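Local atomic coordinates of NEDD8-conjugating enzyme UBC12 (Saccharomyces cerevisiae, PDB entry 3O2U), a protein that accepts the ubiquitin-like protein Rub1 (NEDD8) from its E1 complex as a thioester and catalyses its covalent attachment to other proteins, chiefly the cullin Cdc53. Residues V68-D73 with I82-D87; C101-F106 with D185-P190. All blocks are in the same frame, centred on the assembly; numbering follows the deposited sequence. Where two conformers were deposited one is given.

Contact 1: residues V68-D73 with I82-D87; sequences VIVRPD and INFNLD
The two central strands of the antiparallel four-stranded sheet of the UBC fold meet here as a beta hairpin, 65-70 running against 82-87 with an angle of 157° between the short segments. Four backbone hydrogen bonds zip them together in two reciprocal pairs. In the V68-F84 pair, V68 N donates a hydrogen bond to F84 O at 2.7 Å, and F84 N donates one to V68 O, both donors lying in the carbonyl planes. In the V70-I82 pair, I82 N reaches V70 O at 2.8 Å in plane, whereas V70 N approaches I82 O from 30° above the carbonyl plane. Between them, I69 and N83 form a non-hydrogen-bonded pair, where N83 CA lends a CH...O contact to V68 O at 3.2 Å. On the face of V68, V70, I82, F84 and L86, V68 CG2, anti to its carbonyl carbon, crosses obliquely onto L86 CD1 at 3.7 Å. V70 CG2 meets F84 CE2 at 4.1 Å, while V68 O lies at the edge of that ring, near its plane. Helix 131-143 covers this face through L139, F142 and L131. On the other face I69 CG1 lies alongside N83 CB at 3.8 Å; the N83 amide, with CG in the crowded position between backbone N and carbonyl carbon (chi1 58°), turns away, its OD1 accepting from K103 NZ and its ND2 donating to E67 OE2. The chemistry is thus two-sided: branched aliphatic and aromatic groups seal the sheet against the helix, while the opposite face keeps a polar group tied to its neighbours.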
loop_
_atom_site.group_PDB
_atom_site.type_symbol
_atom_site.label_atom_id
_atom_site.label_comp_id
_atom_site.label_asym_id
_atom_site.label_seq_id
_atom_site.Cartn_x
_atom_site.Cartn_y
_atom_site.Cartn_z
ATOM N N VAL A 68 6.268 1.633 -1.825
ATOM C CA VAL A 68 6.055 1.200 -3.205
ATOM C C VAL A 68 5.886 2.439 -4.063
ATOM O O VAL A 68 5.037 3.262 -3.774
ATOM C CB VAL A 68 4.790 0.326 -3.346
ATOM C CG1 VAL A 68 4.477 0.079 -4.822
ATOM C CG2 VAL A 68 4.982 -0.995 -2.630
ATOM N N ILE A 69 6.691 2.558 -5.116
ATOM C CA ILE A 69 6.659 3.734 -5.988
ATOM C C ILE A 69 6.158 3.375 -7.391
ATOM O O ILE A 69 6.828 2.664 -8.140
ATOM C CB ILE A 69 8.044 4.379 -6.105
ATOM C CG1 ILE A 69 8.559 4.783 -4.716
ATOM C CG2 ILE A 69 7.976 5.595 -7.039
ATOM C CD1 ILE A 69 9.994 5.283 -4.701
ATOM N N VAL A 70 4.972 3.867 -7.737
ATOM C CA VAL A 70 4.376 3.605 -9.042
ATOM C C VAL A 70 4.647 4.781 -9.988
ATOM O O VAL A 70 4.288 5.920 -9.685
ATOM C CB VAL A 70 2.859 3.334 -8.890
ATOM C CG1 VAL A 70 2.226 3.000 -10.226
ATOM C CG2 VAL A 70 2.648 2.160 -7.910
ATOM N N ARG A 71 5.304 4.487 -11.110
ATOM C CA ARG A 71 5.598 5.478 -12.153
ATOM C C ARG A 71 5.117 4.936 -13.508
ATOM O O ARG A 71 5.884 4.317 -14.240
ATOM C CB ARG A 71 7.102 5.769 -12.206
ATOM C CG ARG A 71 7.495 6.942 -13.121
ATOM C CD ARG A 71 8.957 7.296 -12.920
ATOM N NE ARG A 71 9.412 8.417 -13.753
ATOM C CZ ARG A 71 9.926 8.271 -14.976
ATOM N NH1 ARG A 71 10.024 7.061 -15.520
ATOM N NH2 ARG A 71 10.332 9.332 -15.662
ATOM N N PRO A 72 3.836 5.133 -13.815
ATOM C CA PRO A 72 3.217 4.566 -15.020
ATOM C C PRO A 72 3.891 5.127 -16.262
ATOM O O PRO A 72 4.310 6.282 -16.239
ATOM C CB PRO A 72 1.780 5.089 -14.948
ATOM C CG PRO A 72 1.553 5.375 -13.519
ATOM C CD PRO A 72 2.861 5.863 -12.987
ATOM N N ASP A 73 3.994 4.346 -17.328
ATOM C CA ASP A 73 4.567 4.889 -18.555
ATOM C C ASP A 73 3.515 5.071 -19.644
ATOM O O ASP A 73 3.849 5.308 -20.808
ATOM C CB ASP A 73 5.731 4.032 -19.046
ATOM C CG ASP A 73 5.315 2.609 -19.384
ATOM O OD1 ASP A 73 4.129 2.266 -19.196
ATOM O OD2 ASP A 73 6.184 1.836 -19.840
ATOM N N ILE A 82 3.937 8.103 -7.941
ATOM C CA ILE A 82 3.078 8.055 -6.757
ATOM C C ILE A 82 3.599 7.010 -5.792
ATOM O O ILE A 82 3.683 5.838 -6.135
ATOM C CB ILE A 82 1.615 7.740 -7.104
ATOM C CG1 ILE A 82 1.099 8.694 -8.199
ATOM C CG2 ILE A 82 0.755 7.837 -5.848
ATOM C CD1 ILE A 82 1.386 8.216 -9.643
ATOM N N ASN A 83 4.014 7.433 -4.603
ATOM C CA ASN A 83 4.541 6.470 -3.649
ATOM C C ASN A 83 3.537 6.124 -2.556
ATOM O O ASN A 83 2.691 6.944 -2.187
ATOM C CB ASN A 83 5.915 6.894 -3.080
ATOM C CG ASN A 83 5.885 8.250 -2.382
ATOM O OD1 ASN A 83 5.050 9.102 -2.673
ATOM N ND2 ASN A 83 6.823 8.453 -1.456
ATOM N N PHE A 84 3.635 4.891 -2.061
ATOM C CA PHE A 84 2.728 4.358 -1.045
ATOM C C PHE A 84 3.571 3.702 0.041
ATOM O O PHE A 84 4.616 3.115 -0.240
ATOM C CB PHE A 84 1.816 3.259 -1.616
ATOM C CG PHE A 84 0.911 3.719 -2.722
ATOM C CD1 PHE A 84 -0.403 4.100 -2.457
ATOM C CD2 PHE A 84 1.371 3.774 -4.032
ATOM C CE1 PHE A 84 -1.254 4.518 -3.501
ATOM C CE2 PHE A 84 0.527 4.188 -5.074
ATOM C CZ PHE A 84 -0.777 4.561 -4.808
ATOM N N ASN A 85 3.100 3.780 1.275
ATOM C CA ASN A 85 3.686 2.990 2.347
ATOM C C ASN A 85 2.768 1.805 2.582
ATOM O O ASN A 85 1.543 1.960 2.593
ATOM C CB ASN A 85 3.809 3.810 3.630
ATOM C CG ASN A 85 5.212 4.355 3.856
ATOM O OD1 ASN A 85 6.150 4.027 3.131
ATOM N ND2 ASN A 85 5.356 5.197 4.866
ATOM N N LEU A 86 3.351 0.625 2.738
ATOM C CA LEU A 86 2.586 -0.566 3.104
ATOM C C LEU A 86 3.056 -1.042 4.481
ATOM O O LEU A 86 4.234 -1.392 4.640
ATOM C CB LEU A 86 2.798 -1.682 2.073
ATOM C CG LEU A 86 2.046 -1.607 0.731
ATOM C CD1 LEU A 86 2.399 -0.350 -0.044
ATOM C CD2 LEU A 86 2.379 -2.822 -0.084
ATOM N N ASP A 87 2.150 -1.052 5.459
ATOM C CA ASP A 87 2.471 -1.392 6.851
ATOM C C ASP A 87 1.828 -2.728 7.244
ATOM O O ASP A 87 0.596 -2.846 7.239
ATOM C CB ASP A 87 1.948 -0.303 7.797
ATOM C CG ASP A 87 2.447 1.090 7.441
ATOM O OD1 ASP A 87 3.523 1.217 6.841
ATOM O OD2 ASP A 87 1.755 2.079 7.774
#

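Contact 2: residues C101-F106 with D185-P190; sequences CLKKIF and DNIVSP
D185 grips the backbone of K104 by two hydrogen bonds, joining the loop that follows strand 98-101 to the C-terminal tail. Its OD2 accepts a hydrogen bond from K104 N at 3.0 Å, met from 52° above the carboxylate plane, and its own N donates to K104 O at 3.1 Å, in the carbonyl plane and on a lone pair. CG of D185 stands anti to its carbonyl carbon (chi1 -70°), which turns the carboxylate back toward the loop. The packed part is I187 with K103 and I105: I187 CG2 slides past K103 CG at 4.0 Å, and I187 CD1 meets I105 CG2 at 4.1 Å, the two isoleucines crossing at about a right angle. Buried I187 also rests on M174. The looser side carries a water 2.9 Å from K104 O and within hydrogen-bonding distance of D185 O, and the exposed K104 chain, extended beyond CG. K103 CD passes 3.6 Å from D185 OD2, yet the bent lysine carries its NZ to N83 OD1, leaving K103 NZ 5.9 Å from D185 OD2. An alanine in place of D185 would remove the acceptor of K104 N and would probably loosen the tail's hold on the loop, leaving the backbone bond to K104 O. The carboxylate therefore works through a peptide N-H, and the two lysine ammonium groups, near but not touching it, would probably help stabilise its negative charge.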
loop_
_atom_site.group_PDB
_atom_site.type_symbol
_atom_site.label_atom_id
_atom_site.label_comp_id
_atom_site.label_asym_id
_atom_site.label_seq_id
_atom_site.Cartn_x
_atom_site.Cartn_y
_atom_site.Cartn_z
ATOM N N CYS A 101 -1.307 6.238 0.716
ATOM C CA CYS A 101 -0.694 7.014 -0.373
ATOM C C CYS A 101 -0.021 8.256 0.212
ATOM O O CYS A 101 -0.620 8.972 1.010
ATOM C CB CYS A 101 -1.735 7.413 -1.431
ATOM S SG CYS A 101 -1.022 8.373 -2.821
ATOM N N LEU A 102 1.227 8.496 -0.182
ATOM C CA LEU A 102 2.067 9.487 0.460
ATOM C C LEU A 102 2.091 10.802 -0.300
ATOM O O LEU A 102 2.838 11.703 0.055
ATOM C CB LEU A 102 3.501 8.960 0.593
ATOM C CG LEU A 102 3.634 7.613 1.294
ATOM C CD1 LEU A 102 5.103 7.261 1.440
ATOM C CD2 LEU A 102 2.939 7.659 2.656
ATOM N N LYS A 103 1.287 10.895 -1.359
ATOM C CA LYS A 103 1.197 12.115 -2.148
ATOM C C LYS A 103 -0.256 12.565 -2.275
ATOM O O LYS A 103 -1.156 11.738 -2.398
ATOM C CB LYS A 103 1.781 11.887 -3.552
ATOM C CG LYS A 103 3.298 11.672 -3.581
ATOM C CD LYS A 103 4.041 12.907 -3.081
ATOM C CE LYS A 103 5.557 12.843 -3.381
ATOM N NZ LYS A 103 6.223 11.643 -2.799
ATOM N N LYS A 104 -0.481 13.875 -2.246
ATOM C CA LYS A 104 -1.786 14.417 -2.583
ATOM C C LYS A 104 -1.947 14.323 -4.091
ATOM O O LYS A 104 -1.284 15.050 -4.856
ATOM C CB LYS A 104 -1.894 15.878 -2.142
ATOM C CG LYS A 104 -1.574 16.105 -0.669
ATOM C CD LYS A 104 -2.048 17.487 -0.225
ATOM C CE LYS A 104 -1.454 17.876 1.127
ATOM N NZ LYS A 104 -1.294 19.368 1.248
ATOM N N ILE A 105 -2.803 13.413 -4.535
ATOM C CA ILE A 105 -3.003 13.255 -5.974
ATOM C C ILE A 105 -4.482 13.293 -6.366
ATOM O O ILE A 105 -5.364 12.965 -5.569
ATOM C CB ILE A 105 -2.304 11.991 -6.540
ATOM C CG1 ILE A 105 -3.005 10.727 -6.079
ATOM C CG2 ILE A 105 -0.810 11.939 -6.140
ATOM C CD1 ILE A 105 -2.848 9.605 -7.075
ATOM N N PHE A 106 -4.737 13.696 -7.604
ATOM C CA PHE A 106 -6.099 13.818 -8.109
ATOM C C PHE A 106 -6.516 12.487 -8.727
ATOM O O PHE A 106 -6.213 12.214 -9.879
ATOM C CB PHE A 106 -6.146 14.911 -9.169
ATOM C CG PHE A 106 -7.526 15.369 -9.508
ATOM C CD1 PHE A 106 -8.311 16.008 -8.556
ATOM C CD2 PHE A 106 -8.031 15.194 -10.788
ATOM C CE1 PHE A 106 -9.578 16.448 -8.870
ATOM C CE2 PHE A 106 -9.305 15.631 -11.106
ATOM C CZ PHE A 106 -10.077 16.255 -10.151
ATOM N N ASP A 185 0.239 17.742 -5.015
ATOM C CA ASP A 185 1.701 17.718 -5.059
ATOM C C ASP A 185 2.263 17.636 -6.476
ATOM O O ASP A 185 1.669 17.029 -7.356
ATOM C CB ASP A 185 2.232 16.536 -4.257
ATOM C CG ASP A 185 2.023 16.707 -2.768
ATOM O OD1 ASP A 185 1.978 17.866 -2.295
ATOM O OD2 ASP A 185 1.916 15.681 -2.075
ATOM N N ASN A 186 3.426 18.242 -6.668
ATOM C CA ASN A 186 4.193 18.093 -7.894
ATOM C C ASN A 186 4.882 16.741 -7.889
ATOM O O ASN A 186 5.808 16.518 -7.106
ATOM C CB ASN A 186 5.225 19.216 -7.987
ATOM C CG ASN A 186 5.989 19.201 -9.302
ATOM O OD1 ASN A 186 6.381 18.144 -9.797
ATOM N ND2 ASN A 186 6.218 20.379 -9.862
ATOM N N ILE A 187 4.429 15.826 -8.745
ATOM C CA ILE A 187 5.010 14.491 -8.775
ATOM C C ILE A 187 5.681 14.127 -10.114
ATOM O O ILE A 187 6.045 12.971 -10.323
ATOM C CB ILE A 187 3.967 13.388 -8.421
ATOM C CG1 ILE A 187 2.847 13.334 -9.468
ATOM C CG2 ILE A 187 3.376 13.603 -7.035
ATOM C CD1 ILE A 187 1.852 12.194 -9.233
ATOM N N VAL A 188 5.866 15.107 -10.999
ATOM C CA VAL A 188 6.387 14.825 -12.341
ATOM C C VAL A 188 7.915 14.742 -12.479
ATOM O O VAL A 188 8.407 14.239 -13.478
ATOM C CB VAL A 188 5.824 15.799 -13.389
ATOM C CG1 VAL A 188 4.344 15.559 -13.578
ATOM C CG2 VAL A 188 6.063 17.233 -12.959
ATOM N N SER A 189 8.674 15.214 -11.497
ATOM C CA SER A 189 10.134 15.051 -11.587
ATOM C C SER A 189 10.526 13.556 -11.629
ATOM O O SER A 189 9.927 12.741 -10.916
ATOM C CB SER A 189 10.839 15.784 -10.437
ATOM O OG SER A 189 10.483 17.163 -10.413
ATOM N N PRO A 190 11.538 13.179 -12.443
ATOM C CA PRO A 190 12.465 13.964 -13.280
ATOM C C PRO A 190 11.767 14.785 -14.347
ATOM O O PRO A 190 10.601 15.161 -14.216
ATOM C CB PRO A 190 13.314 12.893 -13.977
ATOM C CG PRO A 190 12.518 11.638 -13.880
ATOM C CD PRO A 190 11.814 11.735 -12.559
HETATM O O HOH W 1 -0.582 15.223 -7.629
#

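Overall arrangement
Contact 1 and contact 2 follow one another along the chain, their centres 10 Å apart, and meet at strand 82-87. N83 is the main bridge: its OD1 takes a probable hydrogen bond from K103 NZ at 2.8 Å, and its O another from L102 N at 2.9 Å. On the opposite face C101 packs against the hairpin, its SG 3.6 Å from I82 CG2 and its CB 3.6 Å from F84 CE1. I187 also touches I82, bringing the C-terminal tail against the sheet. C117, the predicted thioester cysteine, lies about 10 Å from F84 and about 12 Å from I105, side chain to side chain, so neither contact reaches it directly.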